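Local atomic coordinates of type III effector HopU1 (Pseudomonas syringae pv. tomato, PDB entry 3U0J), a protein that probably transfers ADP-ribose from NAD+ to arginine side chains of target proteins, as a bacterial effector directed against plant immunity. Residues I179-Y183 / K262-V266; E249-H254 / F265-I270; D43-F47 / Y88-A94; M97-Y103 / P115-N121. All blocks are in the same frame, centred on the assembly; numbering follows the deposited sequence.

Contact 1 of 4, residues I179-Y183 / K262-V266; sequences IARLY and KHLFV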
# COMPACT_ATOMS: atom_id res chain seq x y z
N ILE A 179 -18.07 -6.16 -10.48
CA ILE A 179 -18.09 -5.45 -11.75
C ILE A 179 -19.27 -4.49 -11.85
O ILE A 179 -19.11 -3.31 -12.19
CB ILE A 179 -18.12 -6.44 -12.95
CG1 ILE A 179 -16.82 -7.25 -13.02
CG2 ILE A 179 -18.35 -5.71 -14.25
CD1 ILE A 179 -16.87 -8.45 -13.93
N ALA A 180 -20.46 -4.99 -11.54
CA ALA A 180 -21.68 -4.19 -11.55
C ALA A 180 -21.57 -2.93 -10.67
O ALA A 180 -22.04 -1.84 -11.05
CB ALA A 180 -22.85 -5.05 -11.10
N ARG A 181 -20.94 -3.08 -9.50
CA ARG A 181 -20.81 -1.93 -8.62
C ARG A 181 -20.02 -0.83 -9.28
O ARG A 181 -20.38 0.35 -9.19
CB ARG A 181 -20.16 -2.32 -7.30
CG ARG A 181 -20.05 -1.17 -6.33
CD ARG A 181 -19.22 -1.57 -5.15
NE ARG A 181 -19.91 -2.61 -4.38
CZ ARG A 181 -19.28 -3.60 -3.74
NH1 ARG A 181 -17.95 -3.70 -3.81
NH2 ARG A 181 -20.00 -4.50 -3.06
N LEU A 182 -18.93 -1.20 -9.95
CA LEU A 182 -18.07 -0.19 -10.55
C LEU A 182 -18.79 0.52 -11.67
O LEU A 182 -18.76 1.75 -11.75
CB LEU A 182 -16.77 -0.82 -11.04
CG LEU A 182 -15.92 -1.28 -9.86
CD1 LEU A 182 -14.73 -2.10 -10.28
CD2 LEU A 182 -15.49 -0.06 -9.07
N TYR A 183 -19.44 -0.25 -12.54
CA TYR A 183 -20.20 0.37 -13.62
C TYR A 183 -21.25 1.27 -13.00
O TYR A 183 -21.47 2.38 -13.45
CB TYR A 183 -20.86 -0.66 -14.53
CG TYR A 183 -19.95 -1.20 -15.62
CD1 TYR A 183 -19.56 -0.41 -16.69
CD2 TYR A 183 -19.51 -2.51 -15.58
CE1 TYR A 183 -18.74 -0.91 -17.68
CE2 TYR A 183 -18.70 -3.02 -16.56
CZ TYR A 183 -18.32 -2.22 -17.60
OH TYR A 183 -17.51 -2.74 -18.58
N LYS A 262 -13.37 -9.24 -19.41
CA LYS A 262 -12.50 -8.27 -18.76
C LYS A 262 -13.06 -6.87 -18.88
O LYS A 262 -13.74 -6.52 -19.86
CB LYS A 262 -11.09 -8.33 -19.36
CG LYS A 262 -10.48 -9.73 -19.35
CD LYS A 262 -8.95 -9.72 -19.29
CE LYS A 262 -8.44 -11.13 -19.08
NZ LYS A 262 -7.19 -11.15 -18.29
N HIS A 263 -12.76 -6.05 -17.88
CA HIS A 263 -13.25 -4.68 -17.88
C HIS A 263 -12.17 -3.70 -17.50
O HIS A 263 -11.24 -4.02 -16.76
CB HIS A 263 -14.45 -4.56 -16.96
CG HIS A 263 -15.51 -5.58 -17.24
ND1 HIS A 263 -16.63 -5.30 -18.00
CD2 HIS A 263 -15.59 -6.89 -16.90
CE1 HIS A 263 -17.36 -6.40 -18.10
NE2 HIS A 263 -16.75 -7.38 -17.44
N LEU A 264 -12.28 -2.49 -18.03
CA LEU A 264 -11.29 -1.49 -17.78
C LEU A 264 -11.99 -0.27 -17.23
O LEU A 264 -12.88 0.27 -17.87
CB LEU A 264 -10.58 -1.12 -19.09
CG LEU A 264 -9.80 0.19 -19.05
CD1 LEU A 264 -8.57 0.06 -18.18
CD2 LEU A 264 -9.39 0.60 -20.43
N PHE A 265 -11.58 0.16 -16.05
CA PHE A 265 -12.06 1.43 -15.51
C PHE A 265 -10.93 2.43 -15.47
O PHE A 265 -9.85 2.15 -14.95
CB PHE A 265 -12.67 1.26 -14.13
CG PHE A 265 -13.73 0.24 -14.10
CD1 PHE A 265 -15.04 0.59 -14.34
CD2 PHE A 265 -13.40 -1.09 -13.91
CE1 PHE A 265 -16.02 -0.37 -14.36
CE2 PHE A 265 -14.37 -2.06 -13.92
CZ PHE A 265 -15.69 -1.70 -14.14
N VAL A 266 -11.17 3.60 -16.06
CA VAL A 266 -10.18 4.65 -16.04
C VAL A 266 -10.48 5.53 -14.86
O VAL A 266 -11.57 6.06 -14.74
CB VAL A 266 -10.18 5.48 -17.32
CG1 VAL A 266 -9.37 6.75 -17.11
CG2 VAL A 266 -9.62 4.65 -18.48
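This is a buried helix-on-sheet contact, in which one turn of helix 176-188 lies against the start of strand 263-269 through an aromatic cluster of Tyr183, His263 and Phe265. The two axes come within 10.3 Å and diverge by 35°, and 300 Å² is covered between the segments. Alternation along the strand sets the pattern: the CA-to-CB bonds of His263 and Phe265 point toward the helix, while that of Leu264 points away. Phe265 loses most area; Leu182 CB sits over one face of its ring, 3.7 Å from the centroid, and the edge of the Phe265 ring meets the face of Tyr183, with centroids 5.2 Å apart and planes at 64°. Strand 263-269 is the middle strand of the five-stranded mixed sheet, flanked by strands 218-224 and 248-257, so the helix covers the sheet near its centre, within the ADP-ribosyltransferase exoenzyme region. One turn earlier on the helix, Ile179 CG2 stands almost exactly over the imidazole of His263, 3.9 Å from its centroid and 6° off the normal. The same imidazole is hydrogen-bonded at its edge, with Tyr183 OH 2.8 Å from His263 ND1; either atom could be the donor.

Contact 2 of 4, residues E249-H254 / F265-I270; sequences EFVIEH and FVLSQI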
# COMPACT_ATOMS: atom_id res chain seq x y z
N GLU A 249 -9.10 8.97 -3.16
CA GLU A 249 -10.41 9.19 -3.74
C GLU A 249 -10.29 9.37 -5.25
O GLU A 249 -9.41 10.11 -5.71
CB GLU A 249 -10.99 10.46 -3.11
CG GLU A 249 -12.47 10.42 -2.86
CD GLU A 249 -12.89 11.21 -1.62
OE1 GLU A 249 -12.06 11.39 -0.69
OE2 GLU A 249 -14.06 11.63 -1.59
N PHE A 250 -11.16 8.70 -6.02
CA PHE A 250 -11.09 8.77 -7.50
C PHE A 250 -12.41 8.99 -8.22
O PHE A 250 -13.46 8.51 -7.80
CB PHE A 250 -10.42 7.52 -8.09
CG PHE A 250 -9.11 7.18 -7.45
CD1 PHE A 250 -7.92 7.65 -7.98
CD2 PHE A 250 -9.08 6.40 -6.29
CE1 PHE A 250 -6.72 7.35 -7.38
CE2 PHE A 250 -7.87 6.10 -5.69
CZ PHE A 250 -6.69 6.58 -6.23
N VAL A 251 -12.34 9.74 -9.32
CA VAL A 251 -13.44 9.86 -10.25
C VAL A 251 -13.25 8.79 -11.32
O VAL A 251 -12.17 8.67 -11.89
CB VAL A 251 -13.39 11.22 -10.96
CG1 VAL A 251 -14.47 11.31 -12.03
CG2 VAL A 251 -13.53 12.35 -9.94
N ILE A 252 -14.29 8.01 -11.60
CA ILE A 252 -14.17 7.09 -12.72
C ILE A 252 -14.52 7.81 -14.02
O ILE A 252 -15.69 8.06 -14.28
CB ILE A 252 -15.06 5.88 -12.55
CG1 ILE A 252 -14.82 5.26 -11.17
CG2 ILE A 252 -14.78 4.88 -13.67
CD1 ILE A 252 -15.83 4.24 -10.74
N GLU A 253 -13.52 8.15 -14.81
CA GLU A 253 -13.73 8.86 -16.08
C GLU A 253 -14.40 7.99 -17.16
O GLU A 253 -15.35 8.42 -17.81
CB GLU A 253 -12.43 9.46 -16.63
CG GLU A 253 -11.54 10.22 -15.63
CD GLU A 253 -11.87 11.71 -15.52
OE1 GLU A 253 -11.06 12.46 -14.93
OE2 GLU A 253 -12.93 12.11 -16.03
N HIS A 254 -13.90 6.76 -17.36
CA HIS A 254 -14.42 5.88 -18.41
C HIS A 254 -14.54 4.46 -17.88
O HIS A 254 -13.88 4.10 -16.92
CB HIS A 254 -13.50 5.89 -19.64
CG HIS A 254 -13.08 7.26 -20.07
ND1 HIS A 254 -13.90 8.11 -20.78
CD2 HIS A 254 -11.91 7.94 -19.88
CE1 HIS A 254 -13.27 9.25 -21.00
NE2 HIS A 254 -12.06 9.17 -20.47
N PHE A 265 -11.58 0.16 -16.05
CA PHE A 265 -12.06 1.43 -15.51
C PHE A 265 -10.93 2.43 -15.47
O PHE A 265 -9.85 2.15 -14.95
CB PHE A 265 -12.67 1.26 -14.13
CG PHE A 265 -13.73 0.24 -14.10
CD1 PHE A 265 -15.04 0.59 -14.34
CD2 PHE A 265 -13.40 -1.09 -13.91
CE1 PHE A 265 -16.02 -0.37 -14.36
CE2 PHE A 265 -14.37 -2.06 -13.92
CZ PHE A 265 -15.69 -1.70 -14.14
N VAL A 266 -11.17 3.60 -16.06
CA VAL A 266 -10.18 4.65 -16.04
C VAL A 266 -10.48 5.53 -14.86
O VAL A 266 -11.57 6.06 -14.74
CB VAL A 266 -10.18 5.48 -17.32
CG1 VAL A 266 -9.37 6.75 -17.11
CG2 VAL A 266 -9.62 4.65 -18.48
N LEU A 267 -9.49 5.66 -13.98
CA LEU A 267 -9.63 6.42 -12.75
C LEU A 267 -8.83 7.72 -12.77
O LEU A 267 -7.80 7.81 -13.41
CB LEU A 267 -9.19 5.57 -11.57
CG LEU A 267 -10.30 4.84 -10.83
CD1 LEU A 267 -11.19 4.10 -11.79
CD2 LEU A 267 -9.70 3.89 -9.80
N SER A 268 -9.32 8.71 -12.04
CA SER A 268 -8.62 9.98 -11.93
C SER A 268 -8.56 10.43 -10.46
O SER A 268 -9.60 10.59 -9.82
CB SER A 268 -9.31 11.03 -12.77
OG SER A 268 -8.49 12.16 -12.93
N GLN A 269 -7.35 10.61 -9.94
CA GLN A 269 -7.19 10.98 -8.53
C GLN A 269 -7.67 12.39 -8.25
O GLN A 269 -7.44 13.32 -9.04
CB GLN A 269 -5.73 10.85 -8.11
CG GLN A 269 -5.50 11.01 -6.63
CD GLN A 269 -4.03 11.02 -6.25
OE1 GLN A 269 -3.17 11.33 -7.08
NE2 GLN A 269 -3.73 10.67 -5.00
N ILE A 270 -8.34 12.54 -7.11
CA ILE A 270 -8.78 13.83 -6.61
C ILE A 270 -7.79 14.39 -5.59
O ILE A 270 -7.27 13.65 -4.73
CB ILE A 270 -10.14 13.66 -5.94
CG1 ILE A 270 -11.16 13.26 -6.99
CG2 ILE A 270 -10.56 14.93 -5.22
CD1 ILE A 270 -12.47 12.87 -6.41
O HOH W 1 -7.11 11.10 -3.22
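Glu249 opens the pairing: its O accepts a hydrogen bond from Ile270 N at 3.0 Å, and a water joins Glu249 N to Ile270 O, holding the C-terminal residue to the strand. Its carboxylate forms salt bridges with Arg133 and Arg191. Phe250 pairs with Gln269 as a non-hydrogen-bonded pair, CA atoms 4.6 Å apart, and packs its CB 3.8 Å from Leu267 CG. At Val251 the hydrogen-bonded pair with Ser268 is closed in both directions, Val251 N to Ser268 O and Ser268 N to Val251 O each 2.9 Å. Ile252, facing Leu267, shares the buried face with Phe250; its CG1 lies 3.9 Å from Leu267 CD1, and helix 176-188 covers it. Regularity then breaks. Glu253 N gives Val266 O a weak hydrogen bond of 2.9 Å (N-H...O angle 128°), whereas His254 O accepts one from Val266 N at 2.9 Å (165°). Two residues thus oppose one, a classic beta bulge in the antiparallel hairpin formed by strands 248-257 and 263-269.

Contact 3 of 4, residues D43-F47 / Y88-A94; sequences DRHDF and YPEECSA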
# COMPACT_ATOMS: atom_id res chain seq x y z
N ASP A 43 6.87 7.61 18.23
CA ASP A 43 6.26 6.77 17.22
C ASP A 43 7.23 5.72 16.74
O ASP A 43 6.89 4.53 16.68
CB ASP A 43 5.80 7.59 16.03
CG ASP A 43 4.58 8.42 16.33
OD1 ASP A 43 3.88 8.07 17.30
OD2 ASP A 43 4.34 9.42 15.62
N ARG A 44 8.44 6.18 16.38
CA ARG A 44 9.47 5.30 15.85
C ARG A 44 9.90 4.23 16.85
O ARG A 44 10.28 3.13 16.46
CB ARG A 44 10.66 6.10 15.34
CG ARG A 44 10.34 6.96 14.12
CD ARG A 44 11.58 7.57 13.45
NE ARG A 44 12.17 8.64 14.26
CZ ARG A 44 11.70 9.88 14.33
NH1 ARG A 44 10.61 10.23 13.64
NH2 ARG A 44 12.30 10.77 15.12
N HIS A 45 9.80 4.52 18.14
CA HIS A 45 10.06 3.49 19.14
C HIS A 45 8.89 2.48 19.19
O HIS A 45 9.09 1.26 19.28
CB HIS A 45 10.25 4.12 20.51
CG HIS A 45 11.67 4.45 20.84
ND1 HIS A 45 12.16 5.74 20.84
CD2 HIS A 45 12.71 3.66 21.21
CE1 HIS A 45 13.43 5.73 21.17
NE2 HIS A 45 13.79 4.48 21.40
N ASP A 46 7.67 3.03 19.17
CA ASP A 46 6.48 2.22 19.16
C ASP A 46 6.63 1.21 18.03
O ASP A 46 6.53 -0.01 18.25
CB ASP A 46 5.27 3.12 18.88
CG ASP A 46 4.87 3.94 20.07
OD1 ASP A 46 5.41 3.69 21.17
OD2 ASP A 46 4.01 4.85 19.91
N PHE A 47 6.89 1.72 16.83
CA PHE A 47 7.00 0.86 15.66
C PHE A 47 8.01 -0.28 15.80
O PHE A 47 7.71 -1.42 15.47
CB PHE A 47 7.35 1.66 14.41
CG PHE A 47 7.49 0.80 13.20
CD1 PHE A 47 6.37 0.40 12.48
CD2 PHE A 47 8.74 0.34 12.79
CE1 PHE A 47 6.50 -0.41 11.36
CE2 PHE A 47 8.88 -0.47 11.67
CZ PHE A 47 7.76 -0.85 10.95
N TYR A 88 13.30 7.91 7.79
CA TYR A 88 13.86 7.05 8.81
C TYR A 88 13.85 5.56 8.45
O TYR A 88 13.08 5.13 7.60
CB TYR A 88 13.14 7.29 10.13
CG TYR A 88 13.41 8.66 10.70
CD1 TYR A 88 14.46 8.86 11.58
CD2 TYR A 88 12.62 9.75 10.36
CE1 TYR A 88 14.72 10.11 12.11
CE2 TYR A 88 12.87 11.00 10.89
CZ TYR A 88 13.92 11.18 11.76
OH TYR A 88 14.17 12.42 12.29
N PRO A 89 14.75 4.78 9.07
CA PRO A 89 14.79 3.33 8.87
C PRO A 89 13.48 2.66 9.29
O PRO A 89 13.03 1.70 8.67
CB PRO A 89 15.93 2.89 9.77
CG PRO A 89 16.82 4.06 9.85
CD PRO A 89 15.92 5.26 9.83
N GLU A 90 12.88 3.18 10.34
CA GLU A 90 11.60 2.65 10.79
C GLU A 90 10.56 2.81 9.66
O GLU A 90 9.69 1.97 9.49
CB GLU A 90 11.14 3.32 12.10
CG GLU A 90 12.03 3.01 13.31
CD GLU A 90 13.29 3.91 13.45
OE1 GLU A 90 13.65 4.64 12.49
OE2 GLU A 90 13.93 3.88 14.52
N GLU A 91 10.68 3.87 8.87
CA GLU A 91 9.74 4.11 7.79
C GLU A 91 10.02 3.20 6.61
O GLU A 91 9.10 2.59 6.04
CB GLU A 91 9.74 5.58 7.39
CG GLU A 91 8.92 6.44 8.33
CD GLU A 91 9.44 7.85 8.49
OE1 GLU A 91 10.56 8.15 8.01
OE2 GLU A 91 8.73 8.68 9.09
N CYS A 92 11.28 3.08 6.25
CA CYS A 92 11.63 2.12 5.20
C CYS A 92 11.09 0.75 5.57
O CYS A 92 10.46 0.09 4.75
CB CYS A 92 13.14 2.06 5.00
SG CYS A 92 13.77 3.59 4.34
N SER A 93 11.32 0.34 6.81
CA SER A 93 10.90 -0.97 7.31
C SER A 93 9.38 -1.16 7.23
O SER A 93 8.90 -2.24 6.90
CB SER A 93 11.38 -1.18 8.75
OG SER A 93 12.79 -1.06 8.84
N ALA A 94 8.64 -0.10 7.55
CA ALA A 94 7.20 -0.18 7.49
C ALA A 94 6.79 -0.40 6.03
O ALA A 94 5.94 -1.24 5.74
CB ALA A 94 6.58 1.06 8.05
O HOH W 2 13.43 3.35 17.19
O HOH W 3 14.55 6.95 14.82
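Two helices, 41-52 and 89-99, meet here with their local axes 10.0 Å apart at closest approach and inclined by 45°, and Arg44 and Phe47 of the first bury the most area (113 and 82 Å²). Arg44 leaves its helix with chi1 m and chi2 t, then turns at chi3 (-72°) and chi4 (-79°), which together lay its guanidinium flat on the ring of Tyr88: the planes differ by 4°, and Arg44 CZ is 3.7 Å from the centroid of the Tyr88 ring, a cation-pi stack. Arg44 NH1 is hydrogen-bonded to Ser39. Glu90, m at chi1 and p at chi2, curls its carboxylate alongside Arg44 without a direct hydrogen bond; two waters bridge instead, one from Glu90 OE2 to Arg44 NE, the other from Glu90 OE2 (2.8 Å) to Arg44 O, where its bond is weak (3.2 Å). One turn on, Phe47 adopts chi1 t (179°), and its ring slides between the helices, with Glu90 O over one face, Ser93 CB at its edge and Phe47 CE1 3.6 Å from Ala94 CB. Glu91 OE1 accepts from Tyr88 N at 2.8 Å, while Glu91 OE2 pairs with Arg157 of helix 145-162. With Tyr88 as N-cap, this bond is one half of a capping box at the N terminus of helix 89-99, beside an inter-helix contact built on an Arg-Tyr cation-pi stack.

Contact 4 of 4, residues M97-Y103 / P115-N121; sequences MHTAQDY and PLYREVN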
# COMPACT_ATOMS: atom_id res chain seq x y z
N MET A 97 7.83 -4.08 5.13
CA MET A 97 7.00 -5.08 5.79
C MET A 97 5.59 -5.09 5.22
O MET A 97 4.96 -6.14 5.15
CB MET A 97 6.94 -4.85 7.30
CG MET A 97 8.23 -5.22 8.00
SD MET A 97 8.20 -4.83 9.75
CE MET A 97 9.09 -6.25 10.31
N HIS A 98 5.11 -3.94 4.77
CA HIS A 98 3.79 -3.88 4.16
C HIS A 98 3.73 -4.49 2.75
O HIS A 98 2.67 -4.96 2.32
CB HIS A 98 3.29 -2.44 4.13
CG HIS A 98 1.81 -2.30 3.97
ND1 HIS A 98 0.94 -2.38 5.03
CD2 HIS A 98 1.05 -2.08 2.87
CE1 HIS A 98 -0.30 -2.22 4.60
NE2 HIS A 98 -0.26 -2.02 3.29
N THR A 99 4.86 -4.48 2.03
CA THR A 99 4.89 -4.99 0.65
C THR A 99 5.25 -6.47 0.62
O THR A 99 5.30 -7.09 -0.45
CB THR A 99 5.92 -4.25 -0.21
OG1 THR A 99 7.25 -4.46 0.30
CG2 THR A 99 5.62 -2.77 -0.27
N ALA A 100 5.49 -7.03 1.80
CA ALA A 100 5.97 -8.40 1.90
C ALA A 100 4.84 -9.36 2.22
O ALA A 100 3.75 -8.96 2.59
CB ALA A 100 7.06 -8.51 2.97
N GLN A 101 5.15 -10.64 2.12
CA GLN A 101 4.15 -11.67 2.32
C GLN A 101 4.56 -12.51 3.52
O GLN A 101 3.91 -13.51 3.80
CB GLN A 101 4.09 -12.55 1.08
CG GLN A 101 2.72 -12.77 0.49
CD GLN A 101 2.13 -11.52 -0.19
OE1 GLN A 101 2.85 -10.70 -0.79
NE2 GLN A 101 0.80 -11.39 -0.10
N ASP A 102 5.62 -12.10 4.23
CA ASP A 102 6.26 -12.94 5.25
C ASP A 102 5.96 -12.62 6.68
O ASP A 102 6.46 -13.33 7.55
CB ASP A 102 7.76 -12.83 5.18
CG ASP A 102 8.29 -12.86 3.79
OD1 ASP A 102 7.70 -13.60 2.96
OD2 ASP A 102 9.29 -12.15 3.54
N TYR A 103 5.22 -11.56 6.97
CA TYR A 103 4.97 -11.19 8.37
C TYR A 103 3.50 -11.33 8.70
O TYR A 103 2.63 -11.04 7.87
CB TYR A 103 5.46 -9.77 8.68
CG TYR A 103 6.83 -9.51 8.15
CD1 TYR A 103 7.94 -9.87 8.87
CD2 TYR A 103 7.02 -8.96 6.90
CE1 TYR A 103 9.19 -9.68 8.39
CE2 TYR A 103 8.28 -8.75 6.40
CZ TYR A 103 9.37 -9.11 7.16
OH TYR A 103 10.65 -8.93 6.69
N PRO A 115 -1.14 -12.33 6.45
CA PRO A 115 -0.07 -11.35 6.23
C PRO A 115 -0.42 -9.95 6.74
O PRO A 115 -1.57 -9.52 6.64
CB PRO A 115 0.08 -11.31 4.71
CG PRO A 115 -0.46 -12.60 4.24
CD PRO A 115 -1.55 -12.99 5.20
N LEU A 116 0.58 -9.25 7.26
CA LEU A 116 0.38 -7.94 7.85
C LEU A 116 -0.43 -6.95 6.97
O LEU A 116 -1.37 -6.31 7.45
CB LEU A 116 1.74 -7.33 8.22
CG LEU A 116 1.69 -5.96 8.89
CD1 LEU A 116 1.21 -6.07 10.29
CD2 LEU A 116 3.05 -5.35 8.90
N TYR A 117 -0.07 -6.84 5.70
CA TYR A 117 -0.70 -5.83 4.85
C TYR A 117 -2.18 -6.11 4.73
O TYR A 117 -3.00 -5.19 4.64
CB TYR A 117 -0.06 -5.77 3.46
CG TYR A 117 -0.42 -6.93 2.54
CD1 TYR A 117 -1.57 -6.90 1.77
CD2 TYR A 117 0.40 -8.04 2.44
CE1 TYR A 117 -1.89 -7.94 0.93
CE2 TYR A 117 0.08 -9.09 1.62
CZ TYR A 117 -1.06 -9.03 0.86
OH TYR A 117 -1.38 -10.08 0.04
N ARG A 118 -2.54 -7.39 4.72
CA ARG A 118 -3.95 -7.73 4.60
C ARG A 118 -4.73 -7.44 5.88
O ARG A 118 -5.83 -6.94 5.82
CB ARG A 118 -4.13 -9.18 4.19
CG ARG A 118 -5.53 -9.49 3.69
CD ARG A 118 -5.56 -10.88 3.16
NE ARG A 118 -4.74 -11.04 1.96
CZ ARG A 118 -5.07 -10.52 0.78
NH1 ARG A 118 -6.16 -9.77 0.66
NH2 ARG A 118 -4.29 -10.74 -0.28
N GLU A 119 -4.16 -7.77 7.03
CA GLU A 119 -4.84 -7.51 8.29
C GLU A 119 -5.05 -6.01 8.44
O GLU A 119 -6.12 -5.57 8.86
CB GLU A 119 -4.03 -8.06 9.46
CG GLU A 119 -4.64 -7.80 10.82
CD GLU A 119 -3.86 -8.44 11.96
OE1 GLU A 119 -2.79 -9.04 11.69
OE2 GLU A 119 -4.32 -8.35 13.13
N VAL A 120 -4.03 -5.24 8.07
CA VAL A 120 -4.07 -3.78 8.20
C VAL A 120 -5.05 -3.16 7.22
O VAL A 120 -5.92 -2.39 7.61
CB VAL A 120 -2.67 -3.15 8.04
CG1 VAL A 120 -2.78 -1.65 7.77
CG2 VAL A 120 -1.85 -3.42 9.27
N ASN A 121 -4.91 -3.50 5.95
CA ASN A 121 -5.81 -3.01 4.91
C ASN A 121 -7.24 -3.33 5.26
O ASN A 121 -8.10 -2.45 5.26
CB ASN A 121 -5.45 -3.60 3.55
CG ASN A 121 -4.22 -2.96 2.95
OD1 ASN A 121 -3.68 -2.00 3.48
ND2 ASN A 121 -3.77 -3.51 1.83
O HOH W 4 2.99 -7.89 5.09
O HOH W 5 -1.60 -2.23 0.51
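Two direct hydrogen bonds cross this contact. Leu116 N donates to Tyr103 O at 2.8 Å, tying the first turn of helix 116-126, whose N-cap position is held by Pro115, to the start of strand 103-108; the second, Gln101 NE2 to Tyr117 OH, is short at 2.5 Å but weak, its angle only 120°. Water supplies further links: one donates to Met97 O and Ala100 O and accepts from Tyr117 N, so it bridges the backbone of Met97 and Ala100 to the first turn of helix 116-126, and another lies between His98 NE2 (3.1 Å) and Asn121 ND2 (2.8 Å). Among the nonpolar contacts, Tyr117 CB stands over the His98 ring, 3.7 Å from its centroid and 6° off the normal, while Val120 CG1 lies at the ring edge, 4.1 Å from His98 CE1. Leu116 CD2 meets Met97 CB at 4.2 Å. In this helix-to-helix junction the chain leaves helix 89-99, passes through strands 103-108 and 111-112 and returns to pack helix 116-126 against it. Nearby, helix 145-162 supplies His147, which is hydrogen-bonded to His98 ND1 and touches Leu116 and Val120; Met97 and Leu116 pack on helix 41-52, and Tyr103 packs on Leu68 of helix 65-71.

In the fold
From the N terminus, contact 3 closes first, bringing helix 89-99 back to helix 41-52 with 40 residues between segments 43-47 and 88-94. Contact 4 follows in series on the later part of helix 89-99, closing the short excursion through strands 103-108 and 111-112; Phe47 CZ lies 4.2 Å from Met97 SD, so contacts 3 and 4 touch. In contact 1, 78 residues lie between segments 179-183 and 262-266. Contact 2 starts inside this span, but its second segment overlaps that of contact 1 and runs past it, so it is not simply nested; the two touch where Leu182 O lies 4.0 Å from Ile252 CD1. Contacts 1 and 2 each come to about 13 Å of contact 4 between nearest atoms.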